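Local coordinates for uncharacterized protein (Enterococcus faecalis, PDB 4OBI) that is of unknown function but binds zinc and consists largely of a NusG II-type beta domain, here one piece of a protein predicted to be anchored in the membrane, at residues Q13-V18 with T92-D97; D45-E50 with L85-F90. All coordinates share one frame; numbering follows the deposited sequence. Where two conformers were deposited one is given.

Interaction 1 of 2, residues Q13-V18 with T92-D97; sequences QAVLKV and TVEASD
Gln13 and Glu94 face each other in an antiparallel hydrogen-bonded pair, Gln13 N giving to Glu94 O at 2.9 Å and Glu94 N to Gln13 O at 2.8 Å. Two residues on, Val15 N reaches Thr92 O at 2.7 Å in a nearly straight bond, 169° at the hydrogen, and Thr92 N returns a longer one to Val15 O. Between these pairs Ala14 and Val93 stand opposite in a non-hydrogen-bonded pair. Their small and branched apolar side chains share the buried face of the sheet, where Ile74 and Pro77 lie against Val93. This is the junction of strands 12-18 and 89-95, the two inner strands of a four-stranded antiparallel sheet. The other face, bearing Gln13, Val15, Thr92 and Glu94, is partly exposed, which suits the polar ends and aliphatic stems of Gln13 and Glu94. With CG between backbone N and carbonyl carbon in both Gln13 (chi1 63°) and Glu94 (chi1 66°), the stems meet at CG, 3.6 Å apart. Gln13 NE2 then donates to the anti lone pair of Glu94 OE2 at 2.9 Å, while branched, apolar Val15 lays CG2 against the same carboxylate. Beyond Ala95 the chain leaves the strand, and Ser96 and Asp97 are exposed and poorly ordered.

Interaction 2 of 2, residues D45-E50 with L85-F90; sequences DYNLIE and LPHNLF
His87 and Asp45 mark the closest backbone approach, with CA atoms 6.9 Å apart and no main-chain hydrogen bond joining the two segments. Residues 46-50 form a strand, whereas 85-88 make a turn, tied by Asn88 N to Leu85 O, that enters strand 89-95 through a G1 beta bulge in which Asn88 and Leu89 both face Cys84. Side chains therefore carry the contact. His87 CG lies anti to the carbonyl carbon, beside the backbone N (chi1 -64°), directing the ring to the other segment. ND1 of His87 donates to Asn47 OD1 at 2.7 Å in a nearly straight bond (172°), with the acceptor in the ring plane. Tyr46 O lies at the same ring's edge, 3.3 Å from CE1. Over one face sits Asp45 CB, a CH-pi contact 3.6 Å from the centroid, and its carboxylate stacks against the ring with planes 18° apart. A water bonded to His87 NE2 makes a weak bond to Asp45 OD1. Imidazole suits this buried place, offering two nitrogens and a flat face. Leu89 CD1 meets Asn47 tip to tip. Asn47 ND2 hydrogen-bonds Asp68 OD2, placing Asn47 in the second shell of a zinc site, with His87 packed beside Cys63; its protein ligands are Cys63, Asp68 and Cys84.

Overall arrangement
Strand 89-95 serves both contacts: its far end pairs with 13-18 in interaction 1, and its start, with the turn before it, meets the three-stranded sheet in interaction 2. The two lie on opposite sides of the chain's centre, about 15 Å apart between centres. A probable hydrogen bond from Phe90 N to Lys17 O continues the pairing between them, and Val18 packs on Leu89. Interaction 1 is partly buried, built on regular main-chain bonds within one sheet and fraying at the surface. Interaction 2 is buried and joins different sheets through side chains, with polar groups adjoining the zinc site. Along the sequence it is nested within the loop that interaction 1 closes.

Interaction 1 of 2, residues Q13-V18 with T92-D97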
ATOM      1  N   GLN A  13      -8.505   0.632   7.940  1.00 27.48           N
ATOM      2  CA  GLN A  13      -7.100   0.984   7.982  1.00 26.07           C
ATOM      3  C   GLN A  13      -6.340   0.097   7.013  1.00 24.02           C
ATOM      4  O   GLN A  13      -6.691  -1.073   6.835  1.00 24.13           O
ATOM      5  CB  GLN A  13      -6.568   0.841   9.413  1.00 26.87           C
ATOM      6  CG  GLN A  13      -6.622  -0.577   9.974  1.00 26.28           C
ATOM      7  CD  GLN A  13      -6.542  -0.621  11.491  1.00 28.00           C
ATOM      8  OE1 GLN A  13      -6.844   0.363  12.179  1.00 29.56           O
ATOM      9  NE2 GLN A  13      -6.163  -1.772  12.025  1.00 26.73           N
ATOM     10  N   ALA A  14      -5.316   0.662   6.372  1.00 22.69           N
ATOM     11  CA  ALA A  14      -4.453  -0.079   5.457  1.00 21.39           C
ATOM     12  C   ALA A  14      -3.154  -0.436   6.158  1.00 20.52           C
ATOM     13  O   ALA A  14      -2.539   0.413   6.800  1.00 21.61           O
ATOM     14  CB  ALA A  14      -4.160   0.739   4.211  1.00 21.29           C
ATOM     15  N   VAL A  15      -2.746  -1.693   6.032  1.00 19.49           N
ATOM     16  CA  VAL A  15      -1.552  -2.206   6.682  1.00 19.07           C
ATOM     17  C   VAL A  15      -0.488  -2.499   5.625  1.00 17.85           C
ATOM     18  O   VAL A  15      -0.695  -3.319   4.726  1.00 16.69           O
ATOM     19  CB  VAL A  15      -1.887  -3.506   7.453  1.00 19.97           C
ATOM     20  CG1 VAL A  15      -0.650  -4.086   8.130  1.00 20.91           C
ATOM     21  CG2 VAL A  15      -3.016  -3.244   8.448  1.00 22.31           C
ATOM     22  N   LEU A  16       0.653  -1.829   5.751  1.00 17.67           N
ATOM     23  CA  LEU A  16       1.777  -1.995   4.845  1.00 17.38           C
ATOM     24  C   LEU A  16       2.831  -2.867   5.505  1.00 17.74           C
ATOM     25  O   LEU A  16       3.339  -2.531   6.571  1.00 19.60           O
ATOM     26  CB  LEU A  16       2.373  -0.627   4.498  1.00 17.74           C
ATOM     27  CG  LEU A  16       3.685  -0.607   3.706  1.00 18.08           C
ATOM     28  CD1 LEU A  16       3.502  -1.263   2.351  1.00 17.99           C
ATOM     29  CD2 LEU A  16       4.182   0.820   3.551  1.00 19.23           C
ATOM     30  N   LYS A  17       3.146  -3.987   4.859  1.00 17.36           N
ATOM     31  CA  LYS A  17       4.090  -4.956   5.377  1.00 19.59           C
ATOM     32  C   LYS A  17       5.161  -5.169   4.323  1.00 19.09           C
ATOM     33  O   LYS A  17       4.841  -5.330   3.138  1.00 18.53           O
ATOM     34  CB  LYS A  17       3.373  -6.277   5.654  1.00 21.82           C
ATOM     35  CG  LYS A  17       4.275  -7.387   6.158  1.00 24.16           C
ATOM     36  CD  LYS A  17       3.472  -8.574   6.670  1.00 26.47           C
ATOM     37  CE  LYS A  17       2.809  -9.344   5.542  1.00 29.32           C
ATOM     38  NZ  LYS A  17       2.034 -10.514   6.055  1.00 32.71           N
ATOM     39  N   VAL A  18       6.422  -5.132   4.749  1.00 19.47           N
ATOM     40  CA  VAL A  18       7.550  -5.414   3.862  1.00 21.17           C
ATOM     41  C   VAL A  18       8.510  -6.347   4.583  1.00 21.48           C
ATOM     42  O   VAL A  18       8.836  -6.126   5.753  1.00 22.19           O
ATOM     43  CB  VAL A  18       8.330  -4.141   3.464  1.00 23.28           C
ATOM     44  CG1 VAL A  18       9.406  -4.474   2.428  1.00 26.53           C
ATOM     45  CG2 VAL A  18       7.387  -3.080   2.939  1.00 23.94           C
ATOM     46  N   THR A  92      -2.806  -4.511   2.823  1.00 19.17           N
ATOM     47  CA  THR A  92      -4.150  -5.044   3.038  0.50 20.80           C
ATOM     48  C   THR A  92      -4.982  -4.027   3.800  1.00 21.43           C
ATOM     49  O   THR A  92      -4.463  -3.209   4.558  1.00 22.94           O
ATOM     50  CB  THR A  92      -4.143  -6.408   3.773  0.50 22.87           C
ATOM     51  OG1 THR A  92      -5.423  -7.039   3.643  0.50 23.33           O
ATOM     52  CG2 THR A  92      -3.817  -6.254   5.249  0.50 24.15           C
ATOM     53  N   VAL A  93      -6.287  -4.048   3.555  1.00 21.07           N
ATOM     54  CA  VAL A  93      -7.216  -3.193   4.276  1.00 21.50           C
ATOM     55  C   VAL A  93      -7.921  -4.056   5.324  1.00 21.69           C
ATOM     56  O   VAL A  93      -8.210  -5.237   5.080  1.00 21.34           O
ATOM     57  CB  VAL A  93      -8.241  -2.541   3.315  1.00 22.11           C
ATOM     58  CG1 VAL A  93      -9.351  -1.841   4.084  1.00 23.41           C
ATOM     59  CG2 VAL A  93      -7.538  -1.568   2.384  1.00 22.06           C
ATOM     60  N   GLU A  94      -8.168  -3.479   6.496  1.00 23.01           N
ATOM     61  CA  GLU A  94      -8.828  -4.203   7.587  1.00 24.98           C
ATOM     62  C   GLU A  94      -9.646  -3.245   8.448  1.00 26.68           C
ATOM     63  O   GLU A  94      -9.434  -2.040   8.401  1.00 25.52           O
ATOM     64  CB  GLU A  94      -7.793  -4.954   8.435  1.00 25.43           C
ATOM     65  CG  GLU A  94      -6.827  -4.054   9.195  1.00 25.94           C
ATOM     66  CD  GLU A  94      -5.725  -4.818   9.926  1.00 27.30           C
ATOM     67  OE1 GLU A  94      -5.422  -5.985   9.575  1.00 26.26           O
ATOM     68  OE2 GLU A  94      -5.150  -4.230  10.867  1.00 27.28           O
ATOM     69  N   ALA A  95     -10.581  -3.785   9.228  1.00 30.15           N
ATOM     70  CA  ALA A  95     -11.389  -2.960  10.122  1.00 35.13           C
ATOM     71  C   ALA A  95     -10.543  -2.458  11.287  1.00 41.02           C
ATOM     72  O   ALA A  95      -9.531  -3.063  11.637  1.00 40.80           O
ATOM     73  CB  ALA A  95     -12.592  -3.737  10.633  1.00 36.18           C
ATOM     74  N   SER A  96     -10.974  -1.355  11.893  1.00 49.73           N
ATOM     75  CA  SER A  96     -10.285  -0.789  13.058  1.00 58.56           C
ATOM     76  C   SER A  96     -10.394  -1.677  14.316  1.00 65.50           C
ATOM     77  O   SER A  96      -9.936  -1.290  15.389  1.00 68.21           O
ATOM     78  CB  SER A  96     -10.807   0.625  13.335  1.00 62.34           C
ATOM     79  OG  SER A  96     -10.553   1.469  12.219  1.00 61.22           O
ATOM     80  N   ASP A  97     -11.018  -2.849  14.164  1.00 74.37           N
ATOM     81  CA  ASP A  97     -10.971  -3.952  15.135  1.00 78.82           C
ATOM     82  C   ASP A  97     -11.690  -3.630  16.435  1.00 79.49           C
ATOM     83  O   ASP A  97     -12.716  -4.235  16.744  1.00 83.66           O
ATOM     84  CB  ASP A  97      -9.522  -4.396  15.408  1.00 80.80           C
ATOM     85  CG  ASP A  97      -8.839  -4.994  14.177  1.00 85.75           C
ATOM     86  OD1 ASP A  97      -9.537  -5.380  13.213  1.00 96.09           O
ATOM     87  OD2 ASP A  97      -7.594  -5.094  14.175  1.00 87.17           O
TER

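Interaction 2 of 2, residues D45-E50 with L85-F90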
ATOM      1  N   ASP A  45      15.343  -0.814  -4.475  1.00 29.83           N
ATOM      2  CA  ASP A  45      13.972  -1.248  -4.710  1.00 27.94           C
ATOM      3  C   ASP A  45      13.032  -0.299  -3.990  1.00 25.70           C
ATOM      4  O   ASP A  45      13.273   0.045  -2.836  1.00 25.13           O
ATOM      5  CB  ASP A  45      13.765  -2.675  -4.220  1.00 29.06           C
ATOM      6  CG  ASP A  45      14.439  -3.696  -5.114  1.00 30.98           C
ATOM      7  OD1 ASP A  45      15.067  -3.312  -6.131  1.00 32.34           O
ATOM      8  OD2 ASP A  45      14.333  -4.894  -4.801  1.00 35.22           O
ATOM      9  N   TYR A  46      11.991   0.158  -4.686  1.00 24.43           N
ATOM     10  CA  TYR A  46      11.050   1.086  -4.087  1.00 23.47           C
ATOM     11  C   TYR A  46       9.627   0.898  -4.581  1.00 21.45           C
ATOM     12  O   TYR A  46       9.387   0.355  -5.664  1.00 20.04           O
ATOM     13  CB  TYR A  46      11.495   2.538  -4.301  1.00 26.18           C
ATOM     14  CG  TYR A  46      11.122   3.132  -5.637  1.00 27.12           C
ATOM     15  CD1 TYR A  46      11.933   2.945  -6.741  1.00 30.13           C
ATOM     16  CD2 TYR A  46       9.971   3.896  -5.788  1.00 27.03           C
ATOM     17  CE1 TYR A  46      11.605   3.491  -7.973  1.00 32.83           C
ATOM     18  CE2 TYR A  46       9.627   4.443  -7.014  1.00 29.10           C
ATOM     19  CZ  TYR A  46      10.445   4.233  -8.108  1.00 32.58           C
ATOM     20  OH  TYR A  46      10.125   4.775  -9.339  1.00 36.40           O
ATOM     21  N   ASN A  47       8.697   1.334  -3.737  1.00 20.01           N
ATOM     22  CA  ASN A  47       7.284   1.383  -4.039  1.00 19.13           C
ATOM     23  C   ASN A  47       6.759   2.644  -3.405  1.00 19.78           C
ATOM     24  O   ASN A  47       7.011   2.903  -2.222  1.00 20.33           O
ATOM     25  CB  ASN A  47       6.539   0.204  -3.435  1.00 19.17           C
ATOM     26  CG  ASN A  47       7.099  -1.119  -3.874  1.00 18.49           C
ATOM     27  OD1 ASN A  47       8.145  -1.541  -3.402  1.00 19.84           O
ATOM     28  ND2 ASN A  47       6.400  -1.788  -4.776  1.00 18.67           N
ATOM     29  N   LEU A  48       6.047   3.433  -4.193  1.00 20.81           N
ATOM     30  CA  LEU A  48       5.477   4.677  -3.709  1.00 22.02           C
ATOM     31  C   LEU A  48       4.000   4.477  -3.409  1.00 22.44           C
ATOM     32  O   LEU A  48       3.204   4.227  -4.311  1.00 21.49           O
ATOM     33  CB  LEU A  48       5.678   5.787  -4.736  1.00 24.13           C
ATOM     34  CG  LEU A  48       5.232   7.175  -4.290  1.00 26.07           C
ATOM     35  CD1 LEU A  48       6.076   7.665  -3.121  1.00 26.94           C
ATOM     36  CD2 LEU A  48       5.315   8.138  -5.461  1.00 28.12           C
ATOM     37  N   ILE A  49       3.647   4.588  -2.131  1.00 22.91           N
ATOM     38  CA  ILE A  49       2.269   4.432  -1.685  1.00 23.82           C
ATOM     39  C   ILE A  49       1.568   5.793  -1.785  1.00 24.84           C
ATOM     40  O   ILE A  49       2.152   6.843  -1.467  1.00 26.67           O
ATOM     41  CB  ILE A  49       2.199   3.866  -0.240  1.00 24.30           C
ATOM     42  CG1 ILE A  49       2.529   2.361  -0.209  1.00 24.79           C
ATOM     43  CG2 ILE A  49       0.824   4.060   0.368  1.00 24.35           C
ATOM     44  CD1 ILE A  49       3.900   1.980  -0.695  1.00 25.77           C
ATOM     45  N   GLU A  50       0.322   5.773  -2.248  1.00 23.42           N
ATOM     46  CA  GLU A  50      -0.502   6.974  -2.293  1.00 24.87           C
ATOM     47  C   GLU A  50      -1.799   6.706  -1.552  1.00 24.91           C
ATOM     48  O   GLU A  50      -2.517   5.770  -1.879  1.00 23.86           O
ATOM     49  CB  GLU A  50      -0.805   7.360  -3.732  1.00 25.72           C
ATOM     50  CG  GLU A  50      -1.501   8.707  -3.877  1.00 28.03           C
ATOM     51  CD  GLU A  50      -1.885   9.012  -5.308  1.00 29.93           C
ATOM     52  OE1 GLU A  50      -1.619   8.182  -6.194  1.00 29.09           O
ATOM     53  OE2 GLU A  50      -2.466  10.088  -5.553  1.00 32.72           O
ATOM     54  N   LEU A  85       5.301  -8.834  -5.108  1.00 18.27           N
ATOM     55  CA  LEU A  85       6.044 -10.020  -4.729  1.00 18.96           C
ATOM     56  C   LEU A  85       7.578  -9.874  -4.868  1.00 19.64           C
ATOM     57  O   LEU A  85       8.303 -10.327  -3.987  1.00 20.22           O
ATOM     58  CB  LEU A  85       5.519 -11.253  -5.467  1.00 21.07           C
ATOM     59  CG  LEU A  85       4.043 -11.592  -5.220  1.00 21.07           C
ATOM     60  CD1 LEU A  85       3.647 -12.805  -6.050  1.00 23.42           C
ATOM     61  CD2 LEU A  85       3.763 -11.809  -3.740  1.00 21.11           C
ATOM     62  N   PRO A  86       8.072  -9.210  -5.937  1.00 19.88           N
ATOM     63  CA  PRO A  86       9.524  -9.005  -6.054  1.00 20.63           C
ATOM     64  C   PRO A  86      10.144  -8.223  -4.886  1.00 20.37           C
ATOM     65  O   PRO A  86      11.296  -8.474  -4.540  1.00 21.51           O
ATOM     66  CB  PRO A  86       9.666  -8.222  -7.370  1.00 21.05           C
ATOM     67  CG  PRO A  86       8.444  -8.567  -8.142  1.00 21.07           C
ATOM     68  CD  PRO A  86       7.362  -8.677  -7.114  1.00 19.91           C
ATOM     69  N   HIS A  87       9.386  -7.304  -4.285  1.00 18.55           N
ATOM     70  CA  HIS A  87       9.880  -6.529  -3.141  1.00 18.70           C
ATOM     71  C   HIS A  87       9.386  -7.068  -1.793  1.00 18.73           C
ATOM     72  O   HIS A  87       9.683  -6.495  -0.742  1.00 18.98           O
ATOM     73  CB  HIS A  87       9.489  -5.062  -3.290  1.00 19.13           C
ATOM     74  CG  HIS A  87      10.116  -4.387  -4.472  1.00 19.72           C
ATOM     75  ND1 HIS A  87       9.790  -3.103  -4.847  1.00 19.94           N
ATOM     76  CD2 HIS A  87      11.035  -4.820  -5.368  1.00 20.63           C
ATOM     77  CE1 HIS A  87      10.483  -2.771  -5.921  1.00 20.89           C
ATOM     78  NE2 HIS A  87      11.251  -3.794  -6.255  1.00 21.62           N
ATOM     79  N   ASN A  88       8.644  -8.175  -1.828  1.00 19.39           N
ATOM     80  CA  ASN A  88       8.064  -8.783  -0.630  1.00 20.00           C
ATOM     81  C   ASN A  88       7.234  -7.776   0.185  1.00 18.94           C
ATOM     82  O   ASN A  88       7.354  -7.691   1.414  1.00 18.56           O
ATOM     83  CB  ASN A  88       9.163  -9.402   0.232  1.00 22.52           C
ATOM     84  CG  ASN A  88       8.656 -10.537   1.097  1.00 25.43           C
ATOM     85  OD1 ASN A  88       7.551 -11.043   0.894  1.00 26.50           O
ATOM     86  ND2 ASN A  88       9.471 -10.961   2.055  1.00 26.31           N
ATOM     87  N   LEU A  89       6.406  -7.023  -0.530  1.00 17.92           N
ATOM     88  CA  LEU A  89       5.623  -5.929   0.027  1.00 18.00           C
ATOM     89  C   LEU A  89       4.130  -6.166  -0.207  1.00 18.17           C
ATOM     90  O   LEU A  89       3.729  -6.574  -1.302  1.00 18.15           O
ATOM     91  CB  LEU A  89       6.052  -4.614  -0.610  1.00 18.79           C
ATOM     92  CG  LEU A  89       5.253  -3.340  -0.272  1.00 18.98           C
ATOM     93  CD1 LEU A  89       6.171  -2.128  -0.328  1.00 21.65           C
ATOM     94  CD2 LEU A  89       4.036  -3.107  -1.162  1.00 19.59           C
ATOM     95  N   PHE A  90       3.316  -5.890   0.815  1.00 17.47           N
ATOM     96  CA  PHE A  90       1.880  -6.156   0.782  1.00 17.19           C
ATOM     97  C   PHE A  90       1.119  -5.017   1.448  1.00 16.80           C
ATOM     98  O   PHE A  90       1.580  -4.456   2.441  1.00 16.63           O
ATOM     99  CB  PHE A  90       1.555  -7.473   1.503  1.00 19.11           C
ATOM    100  CG  PHE A  90       2.232  -8.663   0.899  1.00 20.03           C
ATOM    101  CD1 PHE A  90       3.515  -9.010   1.284  1.00 20.56           C
ATOM    102  CD2 PHE A  90       1.603  -9.408  -0.090  1.00 21.17           C
ATOM    103  CE1 PHE A  90       4.157 -10.081   0.700  1.00 21.94           C
ATOM    104  CE2 PHE A  90       2.243 -10.483  -0.676  1.00 22.64           C
ATOM    105  CZ  PHE A  90       3.521 -10.825  -0.272  1.00 22.25           C
TER
HETATM  106  O   HOH W   1      13.128  -3.845  -8.298  1.00 26.10           O